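Local coordinates for protein kappa-carrageenase (PDB 5OCR) that probably hydrolyses kappa-carrageenan, a red algal polysaccharide, through the glycoside hydrolase family 16 catalytic part of a longer protein, which this chain represents, at residues A[47-61]-A[81-93]. Numbering follows the deposited sequence.
Sequences LPNTSAWKWNNQKNV and DGGTYFTSGIFKS
Ile-90 lies over one face of the Trp-55 indole, its CG2 3.8 Å from the centroid of the six-membered ring in a CH-pi contact. From CB outward, Ile-90 first meets CZ3 and CE3 of the indole with CB itself; CG2 then rests over that face, offset toward the rim, while also touching CD1 and CD2 of Leu-47. The other branch, with CG1 anti to the backbone N (chi1 173°), carries CD1 tip to tip against Pro-48, a tight 3.4 Å from CD of the proline. Trp-53 NE1 lies over the opposite indole face, likewise toward the rim, and Trp-55 NE1 gives its in-plane hydrogen to Pro-48 O at 3.1 Å, which fixes the ring's rotation.

The backbones run parallel here. Lys-54 N donates to Phe-86 O, Ser-88 N to Lys-54 O, and Asn-56 N to Ser-88 O, the last almost straight at 175°. Ser-88 O takes a second bond from Asn-60 ND2, which comes from above the carbonyl plane; that same amide also donates to Thr-87 OG1 at 2.9 Å. Both acceptors lie close to the amide plane, and the two bonds fix its rotation. Asn-57 OD1 receives Ile-90 N at 2.9 Å, while its ND2 bonds Lys-43 O.

At the other end the Lys-54 side chain crosses those of Thr-84 and Asp-81 at about a right angle, and it bends at chi4 (66°) to bring NZ 3.0 Å from Asp-81 O. Thr-84 N reaches that oxygen from the opposite face of its plane, closing the type I' turn.

Strand 86-97 is flanked by antiparallel strands 67-74 and 233-241; the short parallel pairing with 54-55 fastens the loop 47-53 onto it within the GH16 beta-jellyroll.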
loop_
_atom_site.group_PDB
_atom_site.type_symbol
_atom_site.label_atom_id
_atom_site.label_comp_id
_atom_site.label_asym_id
_atom_site.label_seq_id
_atom_site.Cartn_x
_atom_site.Cartn_y
_atom_site.Cartn_z
ATOM N N LEU A 47 -4.511 11.569 6.403
ATOM C CA LEU A 47 -4.181 10.103 6.137
ATOM C C LEU A 47 -5.358 9.421 5.443
ATOM O O LEU A 47 -6.489 9.947 5.524
ATOM C CB LEU A 47 -3.813 9.385 7.463
ATOM C CG LEU A 47 -2.579 9.981 8.150
ATOM C CD1 LEU A 47 -2.358 9.376 9.524
ATOM C CD2 LEU A 47 -1.328 9.841 7.247
ATOM N N PRO A 48 -5.147 8.232 4.788
ATOM C CA PRO A 48 -6.272 7.636 4.040
ATOM C C PRO A 48 -7.496 7.399 4.880
ATOM O O PRO A 48 -7.423 7.022 6.075
ATOM C CB PRO A 48 -5.745 6.262 3.529
ATOM C CG PRO A 48 -4.304 6.222 3.813
ATOM C CD PRO A 48 -3.894 7.479 4.562
ATOM N N ASN A 49 -8.634 7.682 4.254
ATOM C CA ASN A 49 -9.948 7.225 4.763
ATOM C C ASN A 49 -9.917 5.715 4.909
ATOM O O ASN A 49 -9.536 5.018 3.982
ATOM C CB ASN A 49 -11.046 7.678 3.788
ATOM C CG ASN A 49 -11.365 9.148 3.958
ATOM O OD1 ASN A 49 -11.372 9.661 5.090
ATOM N ND2 ASN A 49 -11.631 9.843 2.843
ATOM N N THR A 50 -10.153 5.206 6.104
ATOM C CA THR A 50 -10.200 3.777 6.267
ATOM C C THR A 50 -11.468 3.603 7.024
ATOM O O THR A 50 -11.728 4.330 8.003
ATOM C CB THR A 50 -9.025 3.273 7.095
ATOM O OG1 THR A 50 -8.795 4.216 8.150
ATOM C CG2 THR A 50 -7.747 3.265 6.244
ATOM N N SER A 51 -12.290 2.689 6.556
ATOM C CA SER A 51 -13.596 2.526 7.210
ATOM C C SER A 51 -13.473 1.451 8.274
ATOM O O SER A 51 -14.326 1.357 9.176
ATOM C CB SER A 51 -14.677 2.203 6.161
ATOM O OG SER A 51 -14.218 1.207 5.263
ATOM N N ALA A 52 -12.392 0.664 8.184
ATOM C CA ALA A 52 -12.214 -0.476 9.020
ATOM C C ALA A 52 -11.222 -0.396 10.130
ATOM O O ALA A 52 -11.154 -1.322 10.902
ATOM C CB ALA A 52 -12.039 -1.786 8.199
ATOM N N TRP A 53 -10.384 0.675 10.218
ATOM C CA TRP A 53 -9.466 0.824 11.339
ATOM C C TRP A 53 -9.030 2.249 11.373
ATOM O O TRP A 53 -9.400 2.947 10.457
ATOM C CB TRP A 53 -8.249 -0.104 11.181
ATOM C CG TRP A 53 -7.350 0.241 10.015
ATOM C CD1 TRP A 53 -6.219 1.064 10.064
ATOM C CD2 TRP A 53 -7.438 -0.231 8.626
ATOM N NE1 TRP A 53 -5.635 1.152 8.823
ATOM C CE2 TRP A 53 -6.278 0.375 7.918
ATOM C CE3 TRP A 53 -8.351 -1.018 7.887
ATOM C CZ2 TRP A 53 -6.091 0.208 6.504
ATOM C CZ3 TRP A 53 -8.147 -1.205 6.514
ATOM C CH2 TRP A 53 -7.036 -0.625 5.846
ATOM N N LYS A 54 -8.277 2.676 12.369
ATOM C CA LYS A 54 -7.730 4.022 12.429
ATOM C C LYS A 54 -6.196 4.039 12.512
ATOM O O LYS A 54 -5.569 3.015 12.817
ATOM C CB LYS A 54 -8.283 4.745 13.648
ATOM C CG LYS A 54 -9.719 5.179 13.285
ATOM C CD LYS A 54 -10.553 5.635 14.427
ATOM C CE LYS A 54 -11.863 6.196 13.850
ATOM N NZ LYS A 54 -12.656 5.125 13.199
ATOM N N TRP A 55 -5.615 5.199 12.278
ATOM C CA TRP A 55 -4.179 5.314 12.340
ATOM C C TRP A 55 -3.796 5.876 13.646
ATOM O O TRP A 55 -4.504 6.774 14.147
ATOM C CB TRP A 55 -3.685 6.262 11.236
ATOM C CG TRP A 55 -4.150 5.839 9.885
ATOM C CD1 TRP A 55 -5.092 6.479 9.057
ATOM C CD2 TRP A 55 -3.669 4.669 9.111
ATOM N NE1 TRP A 55 -5.190 5.844 7.849
ATOM C CE2 TRP A 55 -4.412 4.684 7.856
ATOM C CE3 TRP A 55 -2.748 3.626 9.363
ATOM C CZ2 TRP A 55 -4.213 3.726 6.858
ATOM C CZ3 TRP A 55 -2.539 2.677 8.359
ATOM C CH2 TRP A 55 -3.298 2.683 7.155
ATOM N N ASN A 56 -2.728 5.380 14.230
ATOM C CA ASN A 56 -2.106 5.997 15.412
ATOM C C ASN A 56 -0.603 5.873 15.298
ATOM O O ASN A 56 0.056 4.958 15.861
ATOM C CB ASN A 56 -2.634 5.338 16.753
ATOM C CG ASN A 56 -2.169 6.135 17.997
ATOM O OD1 ASN A 56 -1.202 6.895 17.923
ATOM N ND2 ASN A 56 -2.800 5.901 19.127
ATOM N N ASN A 57 -0.013 6.820 14.564
ATOM C CA ASN A 57 1.401 6.790 14.322
ATOM C C ASN A 57 2.255 6.987 15.589
ATOM O O ASN A 57 3.347 6.466 15.668
ATOM C CB ASN A 57 1.767 7.793 13.211
ATOM C CG ASN A 57 1.417 7.231 11.830
ATOM O OD1 ASN A 57 1.274 6.029 11.700
ATOM N ND2 ASN A 57 1.192 8.072 10.867
ATOM N N GLN A 58 1.721 7.689 16.585
ATOM C CA GLN A 58 2.491 7.824 17.846
ATOM C C GLN A 58 2.721 6.479 18.493
ATOM O O GLN A 58 3.826 6.195 18.960
ATOM C CB GLN A 58 1.762 8.758 18.826
ATOM C CG GLN A 58 2.453 8.937 20.184
ATOM C CD GLN A 58 3.923 9.412 20.048
ATOM O OE1 GLN A 58 4.304 10.164 19.126
ATOM N NE2 GLN A 58 4.779 8.919 20.944
ATOM N N LYS A 59 1.724 5.600 18.414
ATOM C CA LYS A 59 1.800 4.324 19.112
ATOM C C LYS A 59 2.243 3.175 18.211
ATOM O O LYS A 59 2.785 2.166 18.700
ATOM C CB LYS A 59 0.437 4.037 19.741
ATOM C CG LYS A 59 0.218 4.952 20.942
ATOM C CD LYS A 59 1.313 4.661 21.944
ATOM C CE LYS A 59 0.895 5.078 23.321
ATOM N NZ LYS A 59 0.419 6.474 23.188
ATOM N N ASN A 60 2.087 3.379 16.911
ATOM C CA ASN A 60 2.244 2.251 15.965
ATOM C C ASN A 60 3.366 2.324 14.946
ATOM O O ASN A 60 3.458 1.438 14.032
ATOM C CB ASN A 60 0.922 2.035 15.262
ATOM C CG ASN A 60 -0.175 1.679 16.218
ATOM O OD1 ASN A 60 0.096 1.245 17.333
ATOM N ND2 ASN A 60 -1.393 1.789 15.795
ATOM N N VAL A 61 4.208 3.358 15.056
ATOM C CA VAL A 61 5.418 3.528 14.245
ATOM C C VAL A 61 6.641 3.580 15.211
ATOM O O VAL A 61 6.627 4.333 16.230
ATOM C CB VAL A 61 5.386 4.778 13.316
ATOM C CG1 VAL A 61 6.715 4.960 12.551
ATOM C CG2 VAL A 61 4.214 4.755 12.379
ATOM N N ASP A 81 -13.806 2.672 18.346
ATOM C CA ASP A 81 -13.622 4.083 18.199
ATOM C C ASP A 81 -14.188 4.429 16.860
ATOM O O ASP A 81 -13.594 4.064 15.861
ATOM C CB ASP A 81 -12.112 4.346 18.193
ATOM C CG ASP A 81 -11.778 5.812 18.082
ATOM O OD1 ASP A 81 -12.639 6.667 18.386
ATOM O OD2 ASP A 81 -10.674 6.106 17.614
ATOM N N GLY A 82 -15.364 5.050 16.784
ATOM C CA GLY A 82 -15.865 5.376 15.439
ATOM C C GLY A 82 -16.065 4.149 14.570
ATOM O O GLY A 82 -15.669 4.134 13.385
ATOM N N GLY A 83 -16.600 3.107 15.188
ATOM C CA GLY A 83 -16.984 1.861 14.453
ATOM C C GLY A 83 -15.811 0.868 14.239
ATOM O O GLY A 83 -15.963 -0.120 13.492
ATOM N N THR A 84 -14.621 1.157 14.787
ATOM C CA THR A 84 -13.459 0.321 14.475
ATOM C C THR A 84 -12.747 -0.146 15.746
ATOM O O THR A 84 -12.885 0.478 16.818
ATOM C CB THR A 84 -12.458 1.057 13.563
ATOM O OG1 THR A 84 -11.853 2.173 14.216
ATOM C CG2 THR A 84 -13.182 1.555 12.319
ATOM N N TYR A 85 -12.055 -1.289 15.603
ATOM C CA TYR A 85 -11.531 -2.053 16.782
ATOM C C TYR A 85 -10.008 -2.190 16.831
ATOM O O TYR A 85 -9.426 -2.728 17.791
ATOM C CB TYR A 85 -12.154 -3.449 16.828
ATOM C CG TYR A 85 -13.645 -3.445 16.991
ATOM C CD1 TYR A 85 -14.198 -3.509 18.253
ATOM C CD2 TYR A 85 -14.486 -3.321 15.866
ATOM C CE1 TYR A 85 -15.556 -3.514 18.410
ATOM C CE2 TYR A 85 -15.848 -3.356 16.019
ATOM C CZ TYR A 85 -16.356 -3.407 17.297
ATOM O OH TYR A 85 -17.715 -3.389 17.522
ATOM N N PHE A 86 -9.348 -1.727 15.765
ATOM C CA PHE A 86 -7.862 -1.733 15.641
ATOM C C PHE A 86 -7.282 -0.366 15.232
ATOM O O PHE A 86 -7.971 0.433 14.588
ATOM C CB PHE A 86 -7.529 -2.718 14.543
ATOM C CG PHE A 86 -7.893 -4.109 14.887
ATOM C CD1 PHE A 86 -6.958 -4.948 15.551
ATOM C CD2 PHE A 86 -9.210 -4.588 14.649
ATOM C CE1 PHE A 86 -7.325 -6.268 15.895
ATOM C CE2 PHE A 86 -9.570 -5.893 15.020
ATOM C CZ PHE A 86 -8.628 -6.723 15.629
ATOM N N THR A 87 -5.984 -0.168 15.519
ATOM C CA THR A 87 -5.240 0.948 14.954
ATOM C C THR A 87 -4.013 0.432 14.245
ATOM O O THR A 87 -3.463 -0.612 14.624
ATOM C CB THR A 87 -4.856 2.034 16.029
ATOM O OG1 THR A 87 -3.995 1.467 17.048
ATOM C CG2 THR A 87 -6.182 2.630 16.654
ATOM N N SER A 88 -3.568 1.235 13.311
ATOM C CA SER A 88 -2.371 0.865 12.567
ATOM C C SER A 88 -1.391 1.977 12.375
ATOM O O SER A 88 -1.473 3.051 13.010
ATOM C CB SER A 88 -2.787 0.140 11.280
ATOM O OG SER A 88 -1.627 -0.497 10.720
ATOM N N GLY A 89 -0.373 1.712 11.550
ATOM C CA GLY A 89 0.672 2.740 11.347
ATOM C C GLY A 89 0.932 2.973 9.865
ATOM O O GLY A 89 0.674 2.070 9.050
ATOM N N ILE A 90 1.420 4.163 9.492
ATOM C CA ILE A 90 1.490 4.541 8.080
ATOM C C ILE A 90 2.562 5.597 7.887
ATOM O O ILE A 90 2.628 6.499 8.697
ATOM C CB ILE A 90 0.143 5.009 7.511
ATOM C CG1 ILE A 90 0.307 5.573 6.068
ATOM C CG2 ILE A 90 -0.533 6.068 8.425
ATOM C CD1 ILE A 90 -1.049 5.714 5.325
ATOM N N PHE A 91 3.435 5.418 6.886
ATOM C CA PHE A 91 4.270 6.486 6.405
ATOM C C PHE A 91 3.672 7.030 5.129
ATOM O O PHE A 91 3.556 6.287 4.125
ATOM C CB PHE A 91 5.682 5.986 6.046
ATOM C CG PHE A 91 6.522 5.679 7.227
ATOM C CD1 PHE A 91 7.132 6.702 7.950
ATOM C CD2 PHE A 91 6.745 4.377 7.599
ATOM C CE1 PHE A 91 7.937 6.406 9.076
ATOM C CE2 PHE A 91 7.582 4.101 8.684
ATOM C CZ PHE A 91 8.166 5.119 9.434
ATOM N N LYS A 92 3.214 8.281 5.168
ATOM C CA LYS A 92 2.637 8.986 3.957
ATOM C C LYS A 92 3.447 10.216 3.700
ATOM O O LYS A 92 3.545 11.116 4.571
ATOM C CB LYS A 92 1.185 9.322 4.169
ATOM C CG LYS A 92 0.622 9.998 2.881
ATOM C CD LYS A 92 -0.814 10.502 3.193
ATOM C CE LYS A 92 -1.215 11.290 1.925
ATOM N NZ LYS A 92 -2.615 11.832 2.188
ATOM N N SER A 93 4.098 10.301 2.535
ATOM C CA SER A 93 4.915 11.506 2.287
ATOM C C SER A 93 4.049 12.790 2.205
ATOM O O SER A 93 2.953 12.808 1.566
ATOM C CB SER A 93 5.793 11.384 1.040
ATOM O OG SER A 93 4.981 11.267 -0.142
HETATM O O HOH W 1 -11.733 -2.480 13.264
#